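Local coordinates for protein prephenate dehydratase:Amino acid-binding ACT (Brucella abortus, PDB 6VH5) that probably catalyses the decarboxylating dehydration of prephenate to phenylpyruvate in phenylalanine biosynthesis, and binds phenylalanine at its ACT domain, at residues N77-R82 against E190-R195; H106-V111 against E183-D188; S125-L130 against G144-D149; A71-E76 against V197-N202. One frame throughout, in Å; residues are numbered along the deposited sequence.

Contact 1: residues N77-R82 against E190-R195; sequences NTLAGR and ENNVTR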
loop_
_atom_site.group_PDB
_atom_site.type_symbol
_atom_site.label_atom_id
_atom_site.label_comp_id
_atom_site.label_asym_id
_atom_site.label_seq_id
_atom_site.Cartn_x
_atom_site.Cartn_y
_atom_site.Cartn_z
ATOM N N ASN A 77 3.973 -0.509 7.371
ATOM C CA ASN A 77 5.110 0.371 7.626
ATOM C C ASN A 77 4.622 1.708 8.157
ATOM O O ASN A 77 3.723 2.317 7.571
ATOM C CB ASN A 77 5.943 0.607 6.368
ATOM C CG ASN A 77 7.002 1.662 6.592
ATOM O OD1 ASN A 77 6.834 2.826 6.212
ATOM N ND2 ASN A 77 8.088 1.270 7.242
ATOM N N THR A 78 5.263 2.186 9.230
ATOM C CA THR A 78 4.804 3.379 9.945
ATOM C C THR A 78 4.873 4.659 9.106
ATOM O O THR A 78 4.051 5.559 9.299
ATOM C CB THR A 78 5.613 3.542 11.229
ATOM O OG1 THR A 78 5.461 2.366 12.036
ATOM C CG2 THR A 78 5.125 4.733 12.019
ATOM N N LEU A 79 5.806 4.771 8.156
ATOM C CA LEU A 79 5.891 6.050 7.450
ATOM C C LEU A 79 5.597 5.929 5.961
ATOM O O LEU A 79 6.307 6.503 5.125
ATOM C CB LEU A 79 7.255 6.704 7.676
ATOM C CG LEU A 79 7.617 6.971 9.140
ATOM C CD1 LEU A 79 9.026 7.513 9.273
ATOM C CD2 LEU A 79 6.636 7.962 9.722
ATOM N N ALA A 80 4.507 5.227 5.638
ATOM C CA ALA A 80 3.947 5.141 4.288
ATOM C C ALA A 80 4.896 4.475 3.304
ATOM O O ALA A 80 4.848 4.738 2.101
ATOM C CB ALA A 80 3.539 6.525 3.767
ATOM N N GLY A 81 5.709 3.544 3.777
ATOM C CA GLY A 81 6.583 2.824 2.887
ATOM C C GLY A 81 5.826 1.800 2.066
ATOM O O GLY A 81 4.626 1.580 2.230
ATOM N N ARG A 82 6.565 1.164 1.155
ATOM C CA ARG A 82 6.004 0.172 0.248
ATOM C C ARG A 82 5.747 -1.136 0.985
ATOM O O ARG A 82 6.636 -1.660 1.667
ATOM C CB ARG A 82 6.947 -0.061 -0.938
ATOM N N GLU A 190 12.115 9.311 13.812
ATOM C CA GLU A 190 12.345 8.035 14.451
ATOM C C GLU A 190 11.047 7.242 14.449
ATOM O O GLU A 190 10.025 7.676 13.913
ATOM C CB GLU A 190 12.903 8.237 15.859
ATOM C CG GLU A 190 12.248 9.328 16.670
ATOM C CD GLU A 190 13.077 9.676 17.887
ATOM O OE1 GLU A 190 12.498 9.986 18.951
ATOM O OE2 GLU A 190 14.324 9.617 17.773
ATOM N N ASN A 191 11.104 6.042 15.014
ATOM C CA ASN A 191 9.922 5.180 15.122
ATOM C C ASN A 191 9.359 4.799 13.755
ATOM O O ASN A 191 8.156 4.866 13.508
ATOM C CB ASN A 191 8.854 5.835 16.000
ATOM C CG ASN A 191 9.049 5.511 17.444
ATOM O OD1 ASN A 191 9.429 6.367 18.239
ATOM N ND2 ASN A 191 8.822 4.246 17.796
ATOM N N ASN A 192 10.250 4.416 12.857
ATOM C CA ASN A 192 9.877 3.885 11.559
ATOM C C ASN A 192 9.981 2.370 11.669
ATOM O O ASN A 192 11.080 1.835 11.851
ATOM C CB ASN A 192 10.781 4.440 10.465
ATOM C CG ASN A 192 10.356 3.994 9.086
ATOM O OD1 ASN A 192 9.319 3.356 8.920
ATOM N ND2 ASN A 192 11.127 4.366 8.088
ATOM N N VAL A 193 8.832 1.692 11.658
ATOM C CA VAL A 193 8.749 0.251 11.876
ATOM C C VAL A 193 8.022 -0.410 10.711
ATOM O O VAL A 193 7.044 0.134 10.186
ATOM C CB VAL A 193 8.039 -0.067 13.205
ATOM C CG1 VAL A 193 8.146 -1.543 13.520
ATOM C CG2 VAL A 193 8.648 0.760 14.320
ATOM N N THR A 194 8.510 -1.576 10.300
ATOM C CA THR A 194 7.849 -2.405 9.300
ATOM C C THR A 194 7.374 -3.703 9.942
ATOM O O THR A 194 8.111 -4.328 10.716
ATOM C CB THR A 194 8.770 -2.724 8.109
ATOM O OG1 THR A 194 8.916 -1.562 7.287
ATOM C CG2 THR A 194 8.160 -3.850 7.257
ATOM N N ARG A 195 6.142 -4.094 9.641
ATOM C CA ARG A 195 5.594 -5.357 10.116
ATOM C C ARG A 195 5.605 -6.367 8.979
ATOM O O ARG A 195 5.006 -6.133 7.918
ATOM C CB ARG A 195 4.183 -5.190 10.663
ATOM C CG ARG A 195 3.491 -6.528 10.948
ATOM C CD ARG A 195 2.107 -6.322 11.594
ATOM N NE ARG A 195 1.591 -7.592 12.078
ATOM C CZ ARG A 195 0.360 -8.040 11.881
ATOM N NH1 ARG A 195 -0.528 -7.311 11.220
ATOM N NH2 ARG A 195 0.022 -9.223 12.355
#

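Contact 2: residues H106-V111 against E183-D188; sequences HFQLMV and EENVED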
loop_
_atom_site.group_PDB
_atom_site.type_symbol
_atom_site.label_atom_id
_atom_site.label_comp_id
_atom_site.label_asym_id
_atom_site.label_seq_id
_atom_site.Cartn_x
_atom_site.Cartn_y
_atom_site.Cartn_z
ATOM N N HIS A 106 16.074 1.649 10.024
ATOM C CA HIS A 106 17.110 2.661 10.187
ATOM C C HIS A 106 17.953 2.759 8.924
ATOM O O HIS A 106 18.177 1.762 8.228
ATOM C CB HIS A 106 18.007 2.360 11.395
ATOM C CG HIS A 106 17.292 2.436 12.708
ATOM N ND1 HIS A 106 16.626 3.568 13.128
ATOM C CD2 HIS A 106 17.108 1.508 13.677
ATOM C CE1 HIS A 106 16.078 3.339 14.308
ATOM N NE2 HIS A 106 16.353 2.096 14.662
ATOM N N PHE A 107 18.441 3.971 8.653
ATOM C CA PHE A 107 19.300 4.255 7.513
ATOM C C PHE A 107 20.704 4.601 7.974
ATOM O O PHE A 107 20.887 5.373 8.922
ATOM C CB PHE A 107 18.766 5.422 6.685
ATOM C CG PHE A 107 17.668 5.050 5.765
ATOM C CD1 PHE A 107 16.359 5.316 6.096
ATOM C CD2 PHE A 107 17.949 4.414 4.566
ATOM C CE1 PHE A 107 15.341 4.961 5.246
ATOM C CE2 PHE A 107 16.937 4.057 3.707
ATOM C CZ PHE A 107 15.626 4.324 4.051
ATOM N N GLN A 108 21.694 4.065 7.264
ATOM C CA GLN A 108 23.098 4.316 7.549
ATOM C C GLN A 108 23.735 5.014 6.357
ATOM O O GLN A 108 23.535 4.599 5.211
ATOM C CB GLN A 108 23.834 3.007 7.857
ATOM C CG GLN A 108 23.029 2.025 8.706
ATOM C CD GLN A 108 22.797 2.524 10.121
ATOM O OE1 GLN A 108 23.399 3.509 10.555
ATOM N NE2 GLN A 108 21.903 1.857 10.843
ATOM N N LEU A 109 24.496 6.072 6.633
ATOM C CA LEU A 109 25.264 6.768 5.606
ATOM C C LEU A 109 26.578 6.019 5.436
ATOM O O LEU A 109 27.404 5.972 6.354
ATOM C CB LEU A 109 25.485 8.232 5.993
ATOM C CG LEU A 109 26.433 9.099 5.153
ATOM C CD1 LEU A 109 25.904 9.350 3.744
ATOM C CD2 LEU A 109 26.666 10.427 5.872
ATOM N N MET A 110 26.763 5.406 4.277
ATOM C CA MET A 110 27.901 4.533 4.057
ATOM C C MET A 110 28.691 5.006 2.848
ATOM O O MET A 110 28.132 5.536 1.884
ATOM C CB MET A 110 27.464 3.075 3.863
ATOM C CG MET A 110 26.346 2.901 2.879
ATOM S SD MET A 110 25.705 1.215 2.883
ATOM C CE MET A 110 24.841 1.159 4.460
ATOM N N VAL A 111 30.000 4.787 2.909
ATOM C CA VAL A 111 30.937 5.252 1.895
ATOM C C VAL A 111 31.996 4.180 1.670
ATOM O O VAL A 111 32.070 3.182 2.391
ATOM C CB VAL A 111 31.605 6.586 2.292
ATOM C CG1 VAL A 111 30.573 7.712 2.347
ATOM C CG2 VAL A 111 32.318 6.439 3.633
ATOM N N GLU A 183 28.144 7.668 9.280
ATOM C CA GLU A 183 27.240 8.107 10.334
ATOM C C GLU A 183 26.104 7.100 10.477
ATOM O O GLU A 183 25.652 6.500 9.497
ATOM C CB GLU A 183 26.686 9.518 10.068
ATOM C CG GLU A 183 26.249 10.262 11.321
ATOM C CD GLU A 183 25.707 11.659 11.035
ATOM O OE1 GLU A 183 24.654 12.028 11.603
ATOM O OE2 GLU A 183 26.325 12.381 10.222
ATOM N N GLU A 184 25.631 6.944 11.708
ATOM C CA GLU A 184 24.656 5.925 12.058
ATOM C C GLU A 184 23.284 6.552 12.223
ATOM O O GLU A 184 23.173 7.684 12.693
ATOM C CB GLU A 184 25.048 5.219 13.355
ATOM C CG GLU A 184 26.052 4.099 13.167
ATOM C CD GLU A 184 26.453 3.450 14.475
ATOM O OE1 GLU A 184 26.014 3.930 15.544
ATOM O OE2 GLU A 184 27.214 2.460 14.433
ATOM N N ASN A 185 22.247 5.822 11.808
ATOM C CA ASN A 185 20.849 6.174 12.091
ATOM C C ASN A 185 20.546 7.626 11.724
ATOM O O ASN A 185 20.146 8.437 12.560
ATOM C CB ASN A 185 20.508 5.902 13.561
ATOM C CG ASN A 185 20.520 4.428 13.893
ATOM O OD1 ASN A 185 20.486 3.576 12.997
ATOM N ND2 ASN A 185 20.591 4.113 15.183
ATOM N N VAL A 186 20.771 7.951 10.446
ATOM C CA VAL A 186 20.751 9.344 10.015
ATOM C C VAL A 186 19.373 9.813 9.562
ATOM O O VAL A 186 19.239 10.970 9.136
ATOM C CB VAL A 186 21.756 9.555 8.867
ATOM C CG1 VAL A 186 23.132 9.060 9.274
ATOM C CG2 VAL A 186 21.267 8.864 7.608
ATOM N N GLU A 187 18.346 8.972 9.668
ATOM C CA GLU A 187 17.016 9.331 9.196
ATOM C C GLU A 187 16.411 10.464 10.027
ATOM O O GLU A 187 16.733 10.655 11.207
ATOM C CB GLU A 187 16.083 8.108 9.214
ATOM C CG GLU A 187 15.771 7.564 10.600
ATOM C CD GLU A 187 16.816 6.578 11.115
ATOM O OE1 GLU A 187 16.636 6.057 12.243
ATOM O OE2 GLU A 187 17.808 6.322 10.391
ATOM N N ASP A 188 15.538 11.233 9.375
ATOM C CA ASP A 188 14.874 12.380 9.979
ATOM C C ASP A 188 14.010 11.973 11.165
ATOM O O ASP A 188 14.302 12.332 12.310
ATOM C CB ASP A 188 14.021 13.100 8.929
ATOM C CG ASP A 188 14.860 13.758 7.838
ATOM O OD1 ASP A 188 14.313 14.060 6.754
ATOM O OD2 ASP A 188 16.082 13.930 8.042
#

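Contact 3: residues S125-L130 against G144-D149; sequences SHIHAL and GVIAGD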
loop_
_atom_site.group_PDB
_atom_site.type_symbol
_atom_site.label_atom_id
_atom_site.label_comp_id
_atom_site.label_asym_id
_atom_site.label_seq_id
_atom_site.Cartn_x
_atom_site.Cartn_y
_atom_site.Cartn_z
ATOM N N SER A 125 20.172 6.779 -3.079
ATOM C CA SER A 125 19.214 5.943 -2.359
ATOM C C SER A 125 17.910 5.916 -3.146
ATOM O O SER A 125 17.758 6.603 -4.162
ATOM C CB SER A 125 18.989 6.478 -0.938
ATOM O OG SER A 125 18.524 5.465 -0.075
ATOM N N HIS A 126 16.954 5.131 -2.646
ATOM C CA HIS A 126 15.612 5.123 -3.210
ATOM C C HIS A 126 14.942 6.463 -2.927
ATOM O O HIS A 126 15.102 7.032 -1.843
ATOM C CB HIS A 126 14.798 3.981 -2.600
ATOM C CG HIS A 126 13.419 3.850 -3.164
ATOM N ND1 HIS A 126 12.352 4.575 -2.680
ATOM C CD2 HIS A 126 12.929 3.080 -4.166
ATOM C CE1 HIS A 126 11.263 4.262 -3.362
ATOM N NE2 HIS A 126 11.587 3.357 -4.269
ATOM N N ILE A 127 14.170 6.958 -3.901
ATOM C CA ILE A 127 13.633 8.317 -3.813
ATOM C C ILE A 127 12.833 8.521 -2.532
ATOM O O ILE A 127 12.854 9.609 -1.947
ATOM C CB ILE A 127 12.796 8.641 -5.070
ATOM C CG1 ILE A 127 12.255 10.072 -5.005
ATOM C CG2 ILE A 127 11.665 7.626 -5.248
ATOM C CD1 ILE A 127 11.727 10.593 -6.332
ATOM N N HIS A 128 12.151 7.478 -2.056
ATOM C CA HIS A 128 11.415 7.574 -0.799
ATOM C C HIS A 128 12.370 7.631 0.389
ATOM O O HIS A 128 12.062 8.276 1.398
ATOM C CB HIS A 128 10.439 6.394 -0.682
ATOM C CG HIS A 128 9.520 6.465 0.499
ATOM N ND1 HIS A 128 8.417 7.294 0.539
ATOM C CD2 HIS A 128 9.528 5.794 1.676
ATOM C CE1 HIS A 128 7.791 7.140 1.693
ATOM N NE2 HIS A 128 8.444 6.235 2.401
ATOM N N ALA A 129 13.510 6.938 0.299
ATOM C CA ALA A 129 14.533 7.017 1.341
ATOM C C ALA A 129 15.176 8.406 1.392
ATOM O O ALA A 129 15.381 8.969 2.476
ATOM C CB ALA A 129 15.595 5.945 1.110
ATOM N N LEU A 130 15.509 8.968 0.229
ATOM C CA LEU A 130 16.032 10.330 0.187
ATOM C C LEU A 130 15.072 11.290 0.870
ATOM O O LEU A 130 15.497 12.222 1.562
ATOM C CB LEU A 130 16.294 10.760 -1.259
ATOM C CG LEU A 130 17.365 9.967 -2.011
ATOM C CD1 LEU A 130 17.439 10.421 -3.453
ATOM C CD2 LEU A 130 18.722 10.121 -1.340
ATOM N N GLY A 144 21.175 14.681 -3.266
ATOM C CA GLY A 144 20.573 13.356 -3.304
ATOM C C GLY A 144 20.344 12.896 -4.735
ATOM O O GLY A 144 19.861 13.647 -5.583
ATOM N N VAL A 145 20.695 11.642 -5.008
ATOM C CA VAL A 145 20.578 11.069 -6.345
ATOM C C VAL A 145 19.690 9.830 -6.287
ATOM O O VAL A 145 19.913 8.931 -5.465
ATOM C CB VAL A 145 21.958 10.724 -6.936
ATOM C CG1 VAL A 145 21.805 10.090 -8.300
ATOM C CG2 VAL A 145 22.825 11.979 -7.019
ATOM N N ILE A 146 18.691 9.785 -7.174
ATOM C CA ILE A 146 17.766 8.659 -7.219
ATOM C C ILE A 146 18.496 7.366 -7.571
ATOM O O ILE A 146 19.422 7.349 -8.392
ATOM C CB ILE A 146 16.637 8.963 -8.222
ATOM C CG1 ILE A 146 15.580 9.861 -7.570
ATOM C CG2 ILE A 146 15.990 7.694 -8.732
ATOM C CD1 ILE A 146 14.542 10.388 -8.544
ATOM N N ALA A 147 18.088 6.278 -6.915
ATOM C CA ALA A 147 18.512 4.916 -7.215
ATOM C C ALA A 147 17.306 3.994 -7.089
ATOM O O ALA A 147 16.444 4.196 -6.228
ATOM C CB ALA A 147 19.626 4.448 -6.277
ATOM N N GLY A 148 17.260 2.965 -7.936
ATOM C CA GLY A 148 16.078 2.111 -7.992
ATOM C C GLY A 148 15.749 1.421 -6.679
ATOM O O GLY A 148 14.577 1.250 -6.333
ATOM N N ASP A 149 16.773 1.032 -5.923
ATOM C CA ASP A 149 16.613 0.235 -4.713
ATOM C C ASP A 149 17.636 0.710 -3.694
ATOM O O ASP A 149 18.740 1.117 -4.056
ATOM C CB ASP A 149 16.786 -1.270 -5.027
ATOM C CG ASP A 149 16.603 -2.173 -3.808
ATOM O OD1 ASP A 149 17.420 -2.073 -2.868
ATOM O OD2 ASP A 149 15.661 -3.008 -3.804
#

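Contact 4: residues A71-E76 against V197-N202; sequences AMIPIE and VVLSKN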
loop_
_atom_site.group_PDB
_atom_site.type_symbol
_atom_site.label_atom_id
_atom_site.label_comp_id
_atom_site.label_asym_id
_atom_site.label_seq_id
_atom_site.Cartn_x
_atom_site.Cartn_y
_atom_site.Cartn_z
ATOM N N ALA A 71 8.181 -17.349 3.003
ATOM C CA ALA A 71 8.333 -16.029 2.409
ATOM C C ALA A 71 8.166 -14.965 3.483
ATOM O O ALA A 71 7.275 -15.067 4.338
ATOM C CB ALA A 71 7.316 -15.795 1.281
ATOM N N MET A 72 9.022 -13.937 3.423
ATOM C CA MET A 72 9.016 -12.836 4.382
ATOM C C MET A 72 8.476 -11.595 3.678
ATOM O O MET A 72 9.181 -10.978 2.871
ATOM C CB MET A 72 10.419 -12.602 4.941
ATOM C CG MET A 72 10.513 -11.482 5.970
ATOM S SD MET A 72 9.896 -11.862 7.635
ATOM C CE MET A 72 11.187 -12.938 8.252
ATOM N N ILE A 73 7.246 -11.212 4.010
ATOM C CA ILE A 73 6.495 -10.205 3.272
ATOM C C ILE A 73 6.150 -9.047 4.200
ATOM O O ILE A 73 5.552 -9.261 5.255
ATOM C CB ILE A 73 5.208 -10.777 2.656
ATOM C CG1 ILE A 73 5.529 -11.983 1.759
ATOM C CG2 ILE A 73 4.441 -9.668 1.937
ATOM C CD1 ILE A 73 6.503 -11.684 0.647
ATOM N N PRO A 74 6.509 -7.812 3.857
ATOM C CA PRO A 74 6.069 -6.662 4.654
ATOM C C PRO A 74 4.622 -6.306 4.353
ATOM O O PRO A 74 4.184 -6.328 3.200
ATOM C CB PRO A 74 7.017 -5.541 4.203
ATOM C CG PRO A 74 7.398 -5.918 2.809
ATOM C CD PRO A 74 7.456 -7.425 2.793
ATOM N N ILE A 75 3.867 -5.994 5.408
ATOM C CA ILE A 75 2.473 -5.602 5.230
ATOM C C ILE A 75 2.122 -4.298 5.922
ATOM O O ILE A 75 1.106 -3.675 5.567
ATOM C CB ILE A 75 1.518 -6.727 5.681
ATOM C CG1 ILE A 75 1.672 -7.013 7.171
ATOM C CG2 ILE A 75 1.789 -8.003 4.858
ATOM C CD1 ILE A 75 0.502 -7.798 7.734
ATOM N N GLU A 76 2.902 -3.833 6.894
ATOM C CA GLU A 76 2.666 -2.544 7.528
ATOM C C GLU A 76 3.989 -1.807 7.671
ATOM O O GLU A 76 5.008 -2.413 8.015
ATOM C CB GLU A 76 2.017 -2.692 8.906
ATOM C CG GLU A 76 0.623 -3.261 8.868
ATOM C CD GLU A 76 0.136 -3.678 10.235
ATOM O OE1 GLU A 76 0.705 -3.200 11.232
ATOM O OE2 GLU A 76 -0.779 -4.523 10.309
ATOM N N VAL A 197 4.817 -10.487 7.791
ATOM C CA VAL A 197 4.184 -11.771 8.070
ATOM C C VAL A 197 4.990 -12.844 7.353
ATOM O O VAL A 197 5.488 -12.621 6.246
ATOM C CB VAL A 197 2.706 -11.825 7.632
ATOM C CG1 VAL A 197 1.834 -11.002 8.582
ATOM C CG2 VAL A 197 2.575 -11.342 6.198
ATOM N N VAL A 198 5.138 -13.990 8.002
ATOM C CA VAL A 198 5.847 -15.133 7.445
ATOM C C VAL A 198 4.820 -16.056 6.798
ATOM O O VAL A 198 3.885 -16.509 7.464
ATOM C CB VAL A 198 6.635 -15.859 8.543
ATOM C CG1 VAL A 198 7.550 -16.920 7.951
ATOM C CG2 VAL A 198 7.417 -14.841 9.370
ATOM N N LEU A 199 5.004 -16.361 5.513
ATOM C CA LEU A 199 4.030 -17.132 4.755
ATOM C C LEU A 199 4.539 -18.540 4.479
ATOM O O LEU A 199 5.746 -18.778 4.378
ATOM C CB LEU A 199 3.670 -16.448 3.432
ATOM C CG LEU A 199 3.121 -15.027 3.588
ATOM C CD1 LEU A 199 2.606 -14.523 2.258
ATOM C CD2 LEU A 199 2.061 -14.910 4.675
ATOM N N SER A 200 3.597 -19.475 4.347
ATOM C CA SER A 200 3.918 -20.868 4.076
ATOM C C SER A 200 2.855 -21.471 3.170
ATOM O O SER A 200 1.687 -21.078 3.210
ATOM C CB SER A 200 4.006 -21.679 5.379
ATOM O OG SER A 200 4.072 -23.067 5.113
ATOM N N LYS A 201 3.267 -22.481 2.402
ATOM C CA LYS A 201 2.356 -23.178 1.503
ATOM C C LYS A 201 1.482 -24.167 2.257
ATOM O O LYS A 201 0.360 -24.456 1.827
ATOM C CB LYS A 201 3.162 -23.893 0.411
ATOM C CG LYS A 201 2.361 -24.799 -0.542
ATOM C CD LYS A 201 3.298 -25.731 -1.322
ATOM C CE LYS A 201 2.632 -26.370 -2.540
ATOM N NZ LYS A 201 2.526 -25.419 -3.681
ATOM N N ASN A 202 1.969 -24.654 3.392
ATOM C CA ASN A 202 1.306 -25.669 4.191
ATOM C C ASN A 202 0.838 -25.073 5.507
ATOM O O ASN A 202 1.530 -24.244 6.106
ATOM C CB ASN A 202 2.230 -26.852 4.443
ATOM C CG ASN A 202 2.538 -27.607 3.171
ATOM O OD1 ASN A 202 3.685 -27.644 2.732
ATOM N ND2 ASN A 202 1.510 -28.182 2.550
#

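Contact 1: residues N77-R82 against E190-R195
An Asx turn at the end of strand 70-77 meets residues N192 to T194, which lead into and form part of strand 193-200, beside T194, the residue predicted to be essential for prephenate dehydratase activity, with the side-chain amide of N77 joining the two. Its ND2 donates to OG1 of T194 at 3.0 Å and to OD1 of N192 at 2.9 Å, neither bond quite straight. CG of N77 stands opposite its own backbone N (chi1 172°), which swings the amide over toward T194 and N192. The amide planes of N77 and N192 are steeply turned against each other, 71° apart. The other end of the N77 amide closes the turn: OD1 accepts from the backbone N of L79 and of G81, which arrive from opposite faces of the amide plane, so that four bonds hold this one group and fix its rotation. N77 and T194 form an antiparallel, non-hydrogen-bonded bridge in the mixed sheet of the prephenate dehydratase domain. Beyond it the backbone N of T78 donates to O of V193 at 2.9 Å, while OG1 of T78 adds a weak bond to the same oxygen. CA of N77 also points its hydrogen at this carbonyl, with V193 O at 3.2 Å. CD1 of L79 lies 3.7 Å from CB of N192, and the methyl CG2 of T78 rests against the backbone carbonyl, 3.4 Å from O of N191. Y250 of the second subunit bonds through OH to O of T78, and Y88 of that subunit packs on L79.

Contact 2: residues H106-V111 against E183-D188
The imidazole of H106 has the amide of N185 over one face, offset toward the rim, and the carboxylate of E187 at its edge. ND1 donates to E187 OE1 at 2.6 Å, close to the ring plane and on the syn side of the carboxylate, though 34° out of the carboxylate's own plane. The carboxylate is shared between this short His-carboxylate bond and the main chain: its OE2 takes the backbone N of F107 at 3.0 Å in an almost straight bond (175° at the hydrogen), from above the carboxylate plane. E187 reaches both donors by a bend at chi2 (-86°), after a first torsion that tucks CG between backbone N and carbonyl carbon. CB of E187 lies at the edge of the F107 ring.

Q108 and N185 run side by side, pointing the same way, and trade bonds: OE1 of Q108 accepts from the backbone N of N185 at 2.9 Å, and NE2 gives to N185 OD1 at 3.1 Å. That OD1 also sits 3.2 Å from CB of H106. The backbone bonds continue with V186 N to F107 O and L109 N to E183 O; L109 and E183 make a hydrogen-bonded antiparallel pair, its return bond weak. CG1 of V186 touches CB of L109 at 4.1 Å.

The carboxylate of E183 turns to R117 in a salt bridge. Strand 180-183 forms one edge of a mixed sheet, beside strand 108-111, which is followed by strand 165-169; V186 packs on L168 of that last strand, F107 on T150 of helix 150-160, and Q108 on R171 of helix 171-176.

Contact 3: residues S125-L130 against G144-D149
O of S125 takes the shortest polar bond of the contact, from the backbone N of A147 at 2.8 Å; the donor stands above the carbonyl plane and the bond is bent, 131° at the hydrogen. S125 N in turn gives to V145 O at 3.2 Å, so that S125 brackets I146 in a parallel bridge between strands 122-125 and 143-146. Two residues beyond V145, the carbonyl of A147 receives the CA hydrogen of H126, with H126 CA to A147 O at 3.3 Å.

H126 is the N-cap of helix 127-130. Its CG lies opposite the backbone N (chi1 -177°), and ND1 accepts from H128 N at 3.0 Å, while CD2 on the ring edge meets G148 O at 3.3 Å, near the ring plane. I127 and I146 lie alongside each other, their CD1 atoms 3.6 Å apart. CD1 of L130 rests on V145 O at 3.5 Å. T55 of the second subunit packs on I127.

Since the imidazole ND1 acts as an acceptor toward H128 N, it is probably unprotonated there, and the cap bond fixes the ring, with the G148 carbonyl lying against its CD2 edge.

Contact 4: residues A71-E76 against V197-N202
Backbone hydrogen bonds lace strand 70-77 to strand 193-200. A71 and L199 form one antiparallel hydrogen-bonded pair, L199 N giving to A71 O at 2.9 Å and A71 N giving to L199 O at 3.1 Å. I73 and V197 form the next, with V197 N to I73 O at 2.9 Å and I73 N to V197 O at 3.2 Å. Between them M72 and V198 make a non-hydrogen-bonded pair, where the CA hydrogen of V198 points at the carbonyl of A71. The short strand axes run at 140° to one another, an antiparallel course with a marked twist.

These are adjacent inner strands of the mixed five-stranded sheet of the prephenate dehydratase domain, flanked by strands 26-30 and 96-104. A classic beta bulge, in which I75 and E76 both face R195, interrupts the regular pairing.

Apolar side chains divide between the two faces of the sheet. On the face of A71, I73, V197 and L199, CG1 of I73 meets CD1 of L199 at 3.9 Å, the two chains crossing at about a right angle. F60 of helix 56-64 covers I73 and L199. At the bulge, V197 also reaches I75 with both branches: CG1 touches I75 CD1 at 3.6 Å and CG2 touches I75 CG2 at 3.7 Å. With chi1 at 63°, CG1 of I75 is flanked by both its backbone N and its carbonyl carbon, which carries CD1 to V197. On the other face the sulfur of M72 lies 4.2 Å from CG2 of V198, beneath helix 36-44, whose A40 and C41 pack on M72 and whose M44 packs on V198.

From the N terminus, strand 70-77 supplies the first half of contact 4 and, directly after it, the turn of contact 1. After helix 86-92 and strand 96-104 of the first sheet, the chain crosses to the second sheet, where 106-111 opens contact 2 and 125-130 opens contact 3. Contact 3 closes first, at 144-149, then contact 2 at 183-188, contact 1 at 190-195 and contact 4 at 197-202: four loops nested one inside the next, none crossing. Contacts 1 and 4 share strands 70-77 and 193-200, joined by the R195 to E76 salt bridge. Contacts 2 and 3 belong to the other sheet and meet where F107 touches A129. H128 packs against L79, bringing contact 3 to contact 1 between the two sheets.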